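Local atomic coordinates of M157 (Murid herpesvirus 1, PDB entry 2NYK), a protein that serves as an MHC class I-like viral ligand for Ly49 receptors on mouse natural killer cells. Residues L106-I111 with S155-I160; I97-A102 with V114-D119; P64-T69 with N162-T167; F25-T30 with V74-Q79; V29-V34 with D93-C98. The protein carries 1 engineered substitution. All coordinates share one frame; numbering follows the deposited sequence.

Interaction 1 (L106-I111 with S155-I160); sequences LGFDVI and SNVREI
F108 and V110 meet V157 and R158 where the hairpin of strands 96-106 and 109-118 in the MHC class I-like platform turns back under the start of helix 157-173. A type II' beta turn from L106 to D109 makes the reversal; G107 takes the positive phi that such a turn needs, and F108 follows it with its CB aimed at the helix.

The main event is aromatic. R158 lays its aliphatic chain across one face of the F108 ring, with CG over the centre at 3.4 Å from the centroid, a CH-pi contact only 8° off the ring normal. Farther out, F108 CD2 lies over one face of the guanidinium, offset toward its rim, the two planes 44° apart. F17 meets the same phenyl ring edge-to-face.

Apolar packing does the rest. V157 CG1 stands anti to its backbone N (chi1 178°) and reaches in against the backbone of the turn, 3.7 Å from F108 CA. F105 of the neighbouring strand also touches V157 and V110.

No hydrogen bond joins the two segments, although G107 O accepts one from K161 NZ, a turn farther along the helix. At the rim of the ring, R158 NE sits 3.5 Å from F108 CE2.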
# COMPACT_ATOMS: atom_id res chain seq x y z
N LEU A 106 2.51 -8.16 15.72
CA LEU A 106 2.39 -9.56 16.12
C LEU A 106 1.89 -9.63 17.58
O LEU A 106 2.60 -9.22 18.50
CB LEU A 106 3.74 -10.27 15.97
CG LEU A 106 3.77 -11.79 16.17
CD1 LEU A 106 2.79 -12.50 15.24
CD2 LEU A 106 5.19 -12.33 15.96
N GLY A 107 0.67 -10.14 17.77
CA GLY A 107 0.03 -10.04 19.08
C GLY A 107 -0.08 -8.56 19.39
O GLY A 107 -0.60 -7.78 18.58
N PHE A 108 0.45 -8.17 20.54
CA PHE A 108 0.56 -6.74 20.85
C PHE A 108 2.00 -6.26 20.85
O PHE A 108 2.33 -5.25 21.47
CB PHE A 108 -0.15 -6.40 22.17
CG PHE A 108 -1.67 -6.48 22.10
CD1 PHE A 108 -2.35 -6.27 20.90
CD2 PHE A 108 -2.41 -6.72 23.25
CE1 PHE A 108 -3.76 -6.31 20.85
CE2 PHE A 108 -3.80 -6.77 23.22
CZ PHE A 108 -4.47 -6.57 22.01
N ASP A 109 2.86 -7.00 20.15
CA ASP A 109 4.25 -6.64 19.95
C ASP A 109 4.40 -6.06 18.57
O ASP A 109 3.52 -6.22 17.71
CB ASP A 109 5.16 -7.86 20.05
CG ASP A 109 5.38 -8.30 21.49
OD1 ASP A 109 5.72 -7.44 22.33
OD2 ASP A 109 5.20 -9.51 21.77
N VAL A 110 5.51 -5.36 18.36
CA VAL A 110 5.81 -4.73 17.10
C VAL A 110 7.28 -4.85 16.82
O VAL A 110 8.10 -4.67 17.73
CB VAL A 110 5.41 -3.24 17.09
CG1 VAL A 110 5.68 -2.62 15.73
CG2 VAL A 110 3.95 -3.10 17.39
N ILE A 111 7.59 -5.17 15.57
CA ILE A 111 8.95 -5.16 15.05
C ILE A 111 8.95 -4.25 13.83
O ILE A 111 8.21 -4.49 12.88
CB ILE A 111 9.38 -6.60 14.66
CG1 ILE A 111 9.17 -7.54 15.86
CG2 ILE A 111 10.84 -6.61 14.23
CD1 ILE A 111 9.38 -9.02 15.57
N SER A 155 3.97 1.48 21.89
CA SER A 155 3.12 1.94 22.98
C SER A 155 1.64 2.05 22.63
O SER A 155 0.81 2.19 23.52
CB SER A 155 3.62 3.28 23.50
OG SER A 155 5.00 3.19 23.80
N ASN A 156 1.32 2.01 21.34
CA ASN A 156 -0.05 2.22 20.89
C ASN A 156 -0.55 1.07 20.02
O ASN A 156 -1.51 1.23 19.29
CB ASN A 156 -0.14 3.56 20.14
CG ASN A 156 0.17 4.73 21.05
OD1 ASN A 156 -0.63 5.10 21.89
ND2 ASN A 156 1.37 5.30 20.90
N VAL A 157 0.10 -0.08 20.12
CA VAL A 157 -0.24 -1.23 19.28
C VAL A 157 -1.72 -1.60 19.37
O VAL A 157 -2.41 -1.72 18.34
CB VAL A 157 0.65 -2.46 19.62
CG1 VAL A 157 0.26 -3.69 18.79
CG2 VAL A 157 2.09 -2.12 19.36
N ARG A 158 -2.22 -1.78 20.60
CA ARG A 158 -3.64 -2.16 20.79
C ARG A 158 -4.62 -1.24 20.06
O ARG A 158 -5.54 -1.71 19.40
CB ARG A 158 -4.02 -2.17 22.28
CG ARG A 158 -3.39 -3.28 23.10
CD ARG A 158 -3.75 -3.09 24.60
NE ARG A 158 -3.29 -4.19 25.46
CZ ARG A 158 -2.03 -4.35 25.87
NH1 ARG A 158 -1.09 -3.48 25.48
NH2 ARG A 158 -1.71 -5.37 26.67
N GLU A 159 -4.42 0.08 20.19
CA GLU A 159 -5.29 1.04 19.54
C GLU A 159 -5.21 0.91 18.01
O GLU A 159 -6.25 0.92 17.34
CB GLU A 159 -4.95 2.47 19.99
CG GLU A 159 -6.04 3.45 19.63
CD GLU A 159 -5.68 4.89 19.93
OE1 GLU A 159 -4.82 5.16 20.81
OE2 GLU A 159 -6.29 5.77 19.27
N ILE A 160 -3.99 0.83 17.47
CA ILE A 160 -3.79 0.72 16.01
C ILE A 160 -4.45 -0.53 15.44
O ILE A 160 -5.20 -0.45 14.47
CB ILE A 160 -2.29 0.79 15.64
CG1 ILE A 160 -1.67 2.14 16.10
CG2 ILE A 160 -2.12 0.66 14.14
CD1 ILE A 160 -0.11 2.16 16.11

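Interaction 2 (I97-A102 with V114-D119); sequences ICVRYA and VYHTTD
C98 with T117 and R100 with Y115 are the two hydrogen-bonded pairs of this part of the antiparallel beta hairpin, its strand axes 4.6 Å apart. All four bonds are short, from C98 N to T117 O at 2.9 Å down to R100 N to Y115 O at 2.7 Å. CA-H...O contacts fill in between them, as where V99 CA faces Y115 O at 3.1 Å.

Two CH-pi contacts mark the face that carries V99, Y101, V114 and H116. V99 CG2, anti to its backbone N, lies over one face of the H116 imidazole, 3.7 Å from its centroid. At the next non-hydrogen-bonded pair the roles swap strands: V114 CG1 sits over the Y101 ring, offset toward the rim, while V114 CG2 packs 3.6 Å from Y101 CE2.

The reverse face carries C98, R100, Y115 and T117. A102 CB approaches the edge of the Y115 ring, and R100 runs out extended to a salt bridge with E26.

Strands 21-30 and 122-128 flank the hairpin on its outer sides, and helix 71-90 packs on the face with Y101 and H116, which both touch R82.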
# COMPACT_ATOMS: atom_id res chain seq x y z
N ILE A 97 14.65 14.08 1.70
CA ILE A 97 14.86 13.03 2.70
C ILE A 97 13.55 12.26 2.89
O ILE A 97 12.46 12.84 2.92
CB ILE A 97 15.35 13.60 4.05
CG1 ILE A 97 15.65 12.47 5.04
CG2 ILE A 97 14.33 14.58 4.63
CD1 ILE A 97 16.38 12.91 6.27
N CYS A 98 13.67 10.95 3.00
CA CYS A 98 12.52 10.11 3.23
C CYS A 98 12.79 9.17 4.40
O CYS A 98 13.91 8.69 4.59
CB CYS A 98 12.20 9.34 1.95
SG CYS A 98 10.76 8.28 2.10
N VAL A 99 11.75 8.94 5.20
CA VAL A 99 11.81 7.95 6.28
C VAL A 99 10.65 6.97 6.11
O VAL A 99 9.55 7.38 5.76
CB VAL A 99 11.82 8.60 7.69
CG1 VAL A 99 10.52 9.44 7.95
CG2 VAL A 99 12.01 7.55 8.78
N ARG A 100 10.92 5.69 6.35
CA ARG A 100 9.89 4.65 6.26
C ARG A 100 9.95 3.68 7.44
O ARG A 100 10.98 3.07 7.67
CB ARG A 100 10.06 3.86 4.95
CG ARG A 100 8.99 2.78 4.70
CD ARG A 100 9.36 1.98 3.42
NE ARG A 100 8.44 0.87 3.14
CZ ARG A 100 7.19 1.01 2.69
NH1 ARG A 100 6.67 2.22 2.45
NH2 ARG A 100 6.43 -0.05 2.47
N TYR A 101 8.84 3.54 8.16
CA TYR A 101 8.75 2.57 9.25
C TYR A 101 7.91 1.44 8.73
O TYR A 101 6.72 1.63 8.42
CB TYR A 101 8.09 3.17 10.48
CG TYR A 101 8.98 4.10 11.30
CD1 TYR A 101 9.37 5.34 10.80
CD2 TYR A 101 9.47 3.70 12.55
CE1 TYR A 101 10.21 6.19 11.54
CE2 TYR A 101 10.31 4.55 13.30
CZ TYR A 101 10.66 5.78 12.78
OH TYR A 101 11.49 6.61 13.51
N ALA A 102 8.51 0.27 8.59
CA ALA A 102 7.80 -0.91 8.12
C ALA A 102 7.64 -1.80 9.35
O ALA A 102 8.62 -2.42 9.84
CB ALA A 102 8.61 -1.59 7.03
N VAL A 114 13.35 0.34 10.03
CA VAL A 114 13.28 1.78 9.80
C VAL A 114 14.27 2.21 8.72
O VAL A 114 15.47 1.96 8.84
CB VAL A 114 13.55 2.54 11.11
CG1 VAL A 114 13.41 4.05 10.89
CG2 VAL A 114 12.61 2.03 12.24
N TYR A 115 13.78 2.87 7.66
CA TYR A 115 14.63 3.25 6.54
C TYR A 115 14.66 4.75 6.40
O TYR A 115 13.62 5.41 6.43
CB TYR A 115 14.11 2.64 5.25
CG TYR A 115 13.95 1.15 5.31
CD1 TYR A 115 15.04 0.31 5.07
CD2 TYR A 115 12.72 0.56 5.63
CE1 TYR A 115 14.91 -1.09 5.12
CE2 TYR A 115 12.58 -0.85 5.69
CZ TYR A 115 13.69 -1.66 5.44
OH TYR A 115 13.57 -3.04 5.49
N HIS A 116 15.87 5.30 6.23
CA HIS A 116 16.08 6.70 5.95
C HIS A 116 16.83 6.78 4.63
O HIS A 116 17.75 6.00 4.40
CB HIS A 116 16.94 7.35 7.04
CG HIS A 116 16.22 7.56 8.34
ND1 HIS A 116 16.10 6.57 9.29
CD2 HIS A 116 15.59 8.65 8.84
CE1 HIS A 116 15.41 7.04 10.32
NE2 HIS A 116 15.10 8.30 10.07
N THR A 117 16.42 7.70 3.76
CA THR A 117 17.05 7.84 2.45
C THR A 117 17.26 9.31 2.12
O THR A 117 16.34 10.13 2.25
CB THR A 117 16.23 7.20 1.33
OG1 THR A 117 16.03 5.82 1.63
CG2 THR A 117 16.97 7.31 -0.00
N THR A 118 18.49 9.62 1.70
CA THR A 118 18.85 10.92 1.17
C THR A 118 19.52 10.70 -0.19
O THR A 118 19.74 9.56 -0.59
CB THR A 118 19.80 11.70 2.11
OG1 THR A 118 21.08 11.06 2.13
CG2 THR A 118 19.25 11.76 3.53
N ASP A 119 19.83 11.79 -0.89
CA ASP A 119 20.46 11.71 -2.21
C ASP A 119 21.68 10.79 -2.24
O ASP A 119 21.80 9.94 -3.12
CB ASP A 119 20.84 13.10 -2.70
CG ASP A 119 19.63 13.98 -2.96
OD1 ASP A 119 19.80 15.21 -2.96
OD2 ASP A 119 18.51 13.45 -3.17

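Interaction 3 (P64-T69 with N162-T167); sequences PDVSST and NRWRST
P64 lies against R163, W164 and T167, pinning the loop between strand 58-59 and helix 71-90 to helix 157-173 of the MHC class I-like platform. The proline directly follows C63, whose disulfide to C60 ties off the start of this loop.

Take P64 from CB outward. CB sits by the helix backbone, 3.7 Å from R163 O, with the guanidinium of R163 also close by. CG comes nearer to that carbonyl and at the same time covers the indole of W164, 3.6 Å from CE2. CD completes a CH-pi contact, 3.7 Å from the centroid of the six-membered ring and 6° off its normal, so the pyrrolidine sets its CG-CD edge down on the tryptophan face. CD also comes within 3.3 Å of T167 OG1, a hydroxyl that hydrogen-bonds to I62 O. V66 CG2 adds a looser apolar touch to the indole at W164 CZ2.

E72, from helix 71-90, takes both a salt bridge from R163 NE and a hydrogen bond from W164 NE1, fixing the two side chains that P64 and V66 pack on. The R163 chain bends at chi3 (59°), which turns NE out of the line of the chain. At its tip, NH2 donates a straight 3.1 Å hydrogen bond to D65 O, which lies in the guanidinium plane.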
# COMPACT_ATOMS: atom_id res chain seq x y z
N PRO A 64 -10.36 3.47 8.55
CA PRO A 64 -10.88 4.25 9.66
C PRO A 64 -10.59 5.73 9.43
O PRO A 64 -9.68 6.08 8.66
CB PRO A 64 -10.08 3.72 10.86
CG PRO A 64 -8.80 3.24 10.27
CD PRO A 64 -9.22 2.62 8.96
N ASP A 65 -11.35 6.61 10.06
CA ASP A 65 -11.03 8.03 9.90
C ASP A 65 -9.72 8.31 10.63
O ASP A 65 -9.48 7.78 11.70
CB ASP A 65 -12.14 8.93 10.43
CG ASP A 65 -11.83 10.41 10.23
OD1 ASP A 65 -11.61 10.81 9.06
OD2 ASP A 65 -11.78 11.16 11.24
N VAL A 66 -8.86 9.12 10.02
CA VAL A 66 -7.61 9.53 10.66
C VAL A 66 -7.65 11.04 10.85
O VAL A 66 -7.42 11.82 9.89
CB VAL A 66 -6.35 9.05 9.87
CG1 VAL A 66 -5.06 9.44 10.61
CG2 VAL A 66 -6.40 7.53 9.63
N SER A 67 -7.96 11.46 12.07
CA SER A 67 -8.00 12.89 12.41
C SER A 67 -6.61 13.37 12.80
O SER A 67 -5.69 12.56 12.96
CB SER A 67 -8.97 13.14 13.57
OG SER A 67 -8.50 12.53 14.77
N SER A 68 -6.49 14.68 13.00
CA SER A 68 -5.24 15.32 13.35
C SER A 68 -4.70 14.88 14.73
O SER A 68 -3.56 15.18 15.07
CB SER A 68 -5.38 16.84 13.30
OG SER A 68 -6.30 17.27 14.28
N THR A 69 -5.52 14.18 15.51
CA THR A 69 -5.06 13.75 16.83
C THR A 69 -4.88 12.24 16.98
O THR A 69 -4.43 11.76 18.04
CB THR A 69 -6.00 14.25 17.95
OG1 THR A 69 -7.28 13.65 17.78
CG2 THR A 69 -6.12 15.79 17.93
N ASN A 162 -6.81 -2.34 16.80
CA ASN A 162 -8.26 -2.20 16.97
C ASN A 162 -8.88 -1.34 15.86
O ASN A 162 -9.92 -1.68 15.30
CB ASN A 162 -8.61 -1.65 18.35
CG ASN A 162 -10.10 -1.37 18.53
OD1 ASN A 162 -10.55 -0.23 18.38
ND2 ASN A 162 -10.87 -2.41 18.83
N ARG A 163 -8.20 -0.25 15.54
CA ARG A 163 -8.64 0.69 14.49
C ARG A 163 -8.57 0.11 13.08
O ARG A 163 -9.45 0.40 12.25
CB ARG A 163 -7.79 1.97 14.55
CG ARG A 163 -8.19 2.91 15.62
CD ARG A 163 -7.09 3.96 15.94
NE ARG A 163 -6.72 4.78 14.79
CZ ARG A 163 -7.58 5.49 14.06
NH1 ARG A 163 -8.88 5.47 14.35
NH2 ARG A 163 -7.15 6.21 13.04
N TRP A 164 -7.55 -0.71 12.81
CA TRP A 164 -7.27 -1.17 11.44
C TRP A 164 -7.61 -2.60 11.09
O TRP A 164 -7.72 -2.93 9.90
CB TRP A 164 -5.79 -0.91 11.10
CG TRP A 164 -5.54 0.57 10.93
CD1 TRP A 164 -5.23 1.48 11.90
CD2 TRP A 164 -5.58 1.28 9.70
NE1 TRP A 164 -5.08 2.73 11.35
CE2 TRP A 164 -5.30 2.63 9.99
CE3 TRP A 164 -5.83 0.91 8.37
CZ2 TRP A 164 -5.25 3.61 8.99
CZ3 TRP A 164 -5.80 1.88 7.39
CH2 TRP A 164 -5.52 3.21 7.71
N ARG A 165 -7.77 -3.47 12.08
CA ARG A 165 -7.99 -4.88 11.81
C ARG A 165 -9.06 -5.15 10.74
O ARG A 165 -8.81 -5.83 9.78
CB ARG A 165 -8.34 -5.66 13.08
CG ARG A 165 -8.77 -7.06 12.77
CD ARG A 165 -8.80 -7.95 14.01
NE ARG A 165 -9.80 -7.53 15.00
CZ ARG A 165 -11.11 -7.77 14.91
NH1 ARG A 165 -11.61 -8.41 13.86
NH2 ARG A 165 -11.93 -7.39 15.89
N SER A 166 -10.26 -4.62 10.95
CA SER A 166 -11.36 -4.83 10.01
C SER A 166 -11.00 -4.36 8.59
O SER A 166 -11.30 -5.04 7.63
CB SER A 166 -12.61 -4.10 10.52
OG SER A 166 -13.65 -4.16 9.56
N THR A 167 -10.37 -3.20 8.48
CA THR A 167 -9.92 -2.66 7.19
C THR A 167 -8.97 -3.63 6.50
O THR A 167 -9.14 -3.94 5.34
CB THR A 167 -9.26 -1.28 7.36
OG1 THR A 167 -10.23 -0.38 7.91
CG2 THR A 167 -8.75 -0.73 6.01

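Interaction 4 (F25-T30 with V74-Q79); sequences FEVTVT and VFLDIQ
Helix 71-90, bringing F75 and L76, lies over strand 21-30 at F25 and V27, the two segment axes 8.6 Å apart and running the same general way at 31° to each other. This is the helix-on-sheet packing of the MHC class I-like platform, and F25 and V27 point up to it from alternate positions of the strand while E26 between them turns its side chain away.

L76 carries most of the contact from the helix. Its CG stands anti to the carbonyl carbon (chi1 -70°), and from there CD2 comes down between the two strand residues. It presses on V27 CG2 at 3.5 Å, tighter than usual for two methyls, and meets F25 CB at 3.9 Å. The same methyl also reaches the edge of the F25 ring, near its plane.

F75 also points toward the strand, at F25. Its CE2 rests 3.8 Å from F25 CB, and the two rings, centroids 5.2 Å apart, are inclined at 58°. Y101 of the adjoining strand meets F75 edge-to-face, and I153 of helix 148-154 touches both phenylalanines.

Q79 contributes only the root of its side chain, CB lying 4.1 Å from V27 CG2; CG folds back over one face of F75, and OE1 takes a hydrogen bond from R82.

No hydrogen bond crosses between the segments. What holds helix to sheet here is buried hydrocarbon and aromatic surface, so the fit depends on shape, with the polar end of Q79 led away to its own partner.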
# COMPACT_ATOMS: atom_id res chain seq x y z
N PHE A 25 4.62 3.26 7.45
CA PHE A 25 4.43 4.70 7.57
C PHE A 25 5.58 5.34 6.83
O PHE A 25 6.75 5.00 7.09
CB PHE A 25 4.52 5.12 9.04
CG PHE A 25 3.54 4.44 9.94
CD1 PHE A 25 2.27 4.97 10.13
CD2 PHE A 25 3.90 3.26 10.61
CE1 PHE A 25 1.35 4.35 10.97
CE2 PHE A 25 3.02 2.63 11.44
CZ PHE A 25 1.74 3.18 11.65
N GLU A 26 5.28 6.24 5.90
CA GLU A 26 6.35 6.85 5.13
C GLU A 26 6.19 8.36 5.02
O GLU A 26 5.08 8.86 4.80
CB GLU A 26 6.41 6.22 3.74
CG GLU A 26 7.47 6.82 2.82
CD GLU A 26 7.71 5.94 1.60
OE1 GLU A 26 8.33 6.41 0.63
OE2 GLU A 26 7.28 4.78 1.59
N VAL A 27 7.29 9.10 5.15
CA VAL A 27 7.24 10.54 4.99
C VAL A 27 8.41 10.98 4.14
O VAL A 27 9.55 10.54 4.36
CB VAL A 27 7.29 11.31 6.35
CG1 VAL A 27 7.28 12.81 6.12
CG2 VAL A 27 6.12 10.91 7.24
N THR A 28 8.12 11.84 3.17
CA THR A 28 9.12 12.41 2.30
C THR A 28 9.06 13.93 2.41
O THR A 28 7.97 14.51 2.38
CB THR A 28 8.91 11.98 0.83
OG1 THR A 28 8.99 10.55 0.75
CG2 THR A 28 9.96 12.59 -0.06
N VAL A 29 10.21 14.55 2.60
CA VAL A 29 10.34 16.00 2.63
C VAL A 29 11.38 16.41 1.57
O VAL A 29 12.46 15.84 1.51
CB VAL A 29 10.74 16.48 4.04
CG1 VAL A 29 11.21 17.92 4.01
CG2 VAL A 29 9.58 16.34 5.02
N THR A 30 11.04 17.39 0.74
CA THR A 30 11.96 17.87 -0.30
C THR A 30 12.21 19.36 -0.12
O THR A 30 11.32 20.08 0.32
CB THR A 30 11.43 17.60 -1.75
OG1 THR A 30 11.01 16.24 -1.88
CG2 THR A 30 12.49 17.90 -2.81
N VAL A 74 -0.38 11.73 14.03
CA VAL A 74 0.62 12.37 14.88
C VAL A 74 2.02 11.77 14.65
O VAL A 74 2.99 12.52 14.58
CB VAL A 74 0.21 12.29 16.38
CG1 VAL A 74 1.36 12.71 17.30
CG2 VAL A 74 -1.03 13.16 16.63
N PHE A 75 2.11 10.44 14.52
CA PHE A 75 3.40 9.80 14.23
C PHE A 75 4.03 10.41 12.97
O PHE A 75 5.19 10.81 12.96
CB PHE A 75 3.25 8.28 14.06
CG PHE A 75 4.54 7.60 13.77
CD1 PHE A 75 5.44 7.33 14.79
CD2 PHE A 75 4.88 7.27 12.46
CE1 PHE A 75 6.66 6.75 14.52
CE2 PHE A 75 6.09 6.64 12.19
CZ PHE A 75 6.97 6.38 13.21
N LEU A 76 3.24 10.51 11.91
CA LEU A 76 3.70 11.04 10.62
C LEU A 76 4.05 12.53 10.69
O LEU A 76 5.02 12.97 10.08
CB LEU A 76 2.60 10.82 9.58
CG LEU A 76 2.40 9.35 9.21
CD1 LEU A 76 1.10 9.15 8.46
CD2 LEU A 76 3.57 8.85 8.39
N ASP A 77 3.23 13.28 11.44
CA ASP A 77 3.45 14.71 11.67
C ASP A 77 4.78 14.96 12.38
O ASP A 77 5.56 15.79 11.97
CB ASP A 77 2.28 15.30 12.48
CG ASP A 77 2.30 16.82 12.52
OD1 ASP A 77 1.89 17.40 13.55
OD2 ASP A 77 2.74 17.44 11.53
N ILE A 78 5.03 14.20 13.43
CA ILE A 78 6.29 14.26 14.15
C ILE A 78 7.50 13.90 13.26
O ILE A 78 8.52 14.60 13.30
CB ILE A 78 6.28 13.37 15.40
CG1 ILE A 78 5.28 13.92 16.44
CG2 ILE A 78 7.69 13.23 15.97
CD1 ILE A 78 5.21 13.10 17.73
N GLN A 79 7.39 12.83 12.48
CA GLN A 79 8.46 12.47 11.54
C GLN A 79 8.68 13.58 10.50
O GLN A 79 9.81 13.96 10.22
CB GLN A 79 8.14 11.14 10.82
CG GLN A 79 8.13 9.90 11.72
CD GLN A 79 9.44 9.67 12.47
OE1 GLN A 79 10.51 10.03 12.00
NE2 GLN A 79 9.34 9.07 13.66

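Interaction 5 (V29-V34 with D93-C98); sequences VTRGGV and DTQRIC
R31 bends at chi2 (-99°), which turns CD aside; its side chain crosses Q95 at about a right angle, while R96 holds CG between its backbone N and carbonyl carbon (chi1 57°), alongside T30. These residues close the end of the antiparallel pair formed by strands 21-30 and 96-106, central neighbours in the MHC class I-like platform sheet.

Backbone bonds fix the register. V29 and I97 form a hydrogen-bonded pair, V29 N to I97 O and I97 N to V29 O, both 2.8 Å. Past the non-hydrogen-bonded pair of T30 and R96, R31 N adds a 2.7 Å bond to Q95 O. The chain then leaves the strand through a type II turn from T30 to G33, with G32 at a positive phi, and T30 N bonds to V34 O across it.

The side chains follow this ladder. V29 CB packs on I97 CG2, on the face that helix 71-90 covers. On the reverse face T30 and R96 run side by side, OG1 of T30 3.7 Å from R96 CB. R31 CB lies 3.5 Å from Q95 OE1, and at its far end the guanidinium has Q95 NE2 at its edge, in plane. R31 NH2 donates to L87 O and L91 O, joining the turn to the end of helix 71-90 and the loop after it.

T94 secures the approach to the second strand: its hydroxyl accepts from D119 N and donates to R96 O, with OG1 2.7 Å from that oxygen.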
# COMPACT_ATOMS: atom_id res chain seq x y z
N VAL A 29 10.21 14.55 2.60
CA VAL A 29 10.34 16.00 2.63
C VAL A 29 11.38 16.41 1.57
O VAL A 29 12.46 15.84 1.51
CB VAL A 29 10.74 16.48 4.04
CG1 VAL A 29 11.21 17.92 4.01
CG2 VAL A 29 9.58 16.34 5.02
N THR A 30 11.04 17.39 0.74
CA THR A 30 11.96 17.87 -0.30
C THR A 30 12.21 19.36 -0.12
O THR A 30 11.32 20.08 0.32
CB THR A 30 11.43 17.60 -1.75
OG1 THR A 30 11.01 16.24 -1.88
CG2 THR A 30 12.49 17.90 -2.81
N ARG A 31 13.43 19.80 -0.44
CA ARG A 31 13.75 21.24 -0.55
C ARG A 31 12.90 21.88 -1.65
O ARG A 31 12.97 21.46 -2.82
CB ARG A 31 15.24 21.46 -0.85
CG ARG A 31 16.17 21.08 0.28
CD ARG A 31 16.62 22.31 1.10
NE ARG A 31 17.48 21.92 2.22
CZ ARG A 31 18.61 21.22 2.09
NH1 ARG A 31 19.03 20.82 0.89
NH2 ARG A 31 19.32 20.91 3.17
N GLY A 32 12.10 22.88 -1.27
CA GLY A 32 11.14 23.46 -2.20
C GLY A 32 9.70 23.21 -1.77
O GLY A 32 8.76 23.45 -2.53
N GLY A 33 9.55 22.71 -0.54
CA GLY A 33 8.25 22.59 0.11
C GLY A 33 7.37 21.40 -0.26
O GLY A 33 6.24 21.31 0.23
N VAL A 34 7.85 20.51 -1.12
CA VAL A 34 7.07 19.33 -1.51
C VAL A 34 7.26 18.20 -0.49
O VAL A 34 8.35 17.64 -0.38
CB VAL A 34 7.40 18.85 -2.95
CG1 VAL A 34 6.63 17.58 -3.29
CG2 VAL A 34 7.07 19.94 -3.96
N ASP A 93 23.78 18.46 1.47
CA ASP A 93 24.20 17.58 0.37
C ASP A 93 23.04 16.72 -0.16
O ASP A 93 23.26 15.74 -0.88
CB ASP A 93 25.40 16.71 0.78
CG ASP A 93 25.20 16.02 2.14
OD1 ASP A 93 24.02 15.62 2.47
OD2 ASP A 93 26.24 15.87 2.87
N THR A 94 21.82 17.11 0.20
CA THR A 94 20.61 16.42 -0.26
C THR A 94 19.46 17.40 -0.49
O THR A 94 19.28 18.36 0.26
CB THR A 94 20.18 15.26 0.71
OG1 THR A 94 19.19 14.44 0.07
CG2 THR A 94 19.63 15.78 2.04
N GLN A 95 18.70 17.15 -1.55
CA GLN A 95 17.53 17.95 -1.88
C GLN A 95 16.26 17.35 -1.29
O GLN A 95 15.21 18.00 -1.29
CB GLN A 95 17.39 18.09 -3.40
CG GLN A 95 18.43 19.01 -4.03
CD GLN A 95 18.39 20.42 -3.43
OE1 GLN A 95 17.39 21.13 -3.55
NE2 GLN A 95 19.49 20.81 -2.79
N ARG A 96 16.37 16.12 -0.79
CA ARG A 96 15.22 15.44 -0.21
C ARG A 96 15.60 14.39 0.83
O ARG A 96 16.72 13.86 0.84
CB ARG A 96 14.34 14.82 -1.31
CG ARG A 96 15.08 13.86 -2.22
CD ARG A 96 14.53 13.92 -3.66
NE ARG A 96 13.06 13.85 -3.72
CZ ARG A 96 12.33 12.80 -3.34
NH1 ARG A 96 12.92 11.71 -2.85
NH2 ARG A 96 11.01 12.84 -3.44
N ILE A 97 14.65 14.08 1.70
CA ILE A 97 14.86 13.03 2.70
C ILE A 97 13.55 12.26 2.89
O ILE A 97 12.46 12.84 2.92
CB ILE A 97 15.35 13.60 4.05
CG1 ILE A 97 15.65 12.47 5.04
CG2 ILE A 97 14.33 14.58 4.63
CD1 ILE A 97 16.38 12.91 6.27
N CYS A 98 13.67 10.95 3.00
CA CYS A 98 12.52 10.11 3.23
C CYS A 98 12.79 9.17 4.40
O CYS A 98 13.91 8.69 4.59
CB CYS A 98 12.20 9.34 1.95
SG CYS A 98 10.76 8.28 2.10

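All five contacts belong to the MHC class I-like platform, and none includes a glycan-bearing asparagine. Interactions 2, 4 and 5 form one continuous patch of sheet and helix: interactions 2 and 5 share I97 and C98, interactions 4 and 5 share V29 and T30, and the centres of 2 and 4 are about 10 Å apart. R100 NH1 bridges to E26 OE2 at 2.8 Å, tying 2 to 4, and D119 OD1 reaches Q95 N at 2.6 Å, tying 2 to 5. Interactions 1 and 3 sit on successive turns of helix 157-173, centres about 14 Å apart. Interactions 1 and 5 lie farthest apart, about 31 Å between centres, near opposite ends of strand 96-106.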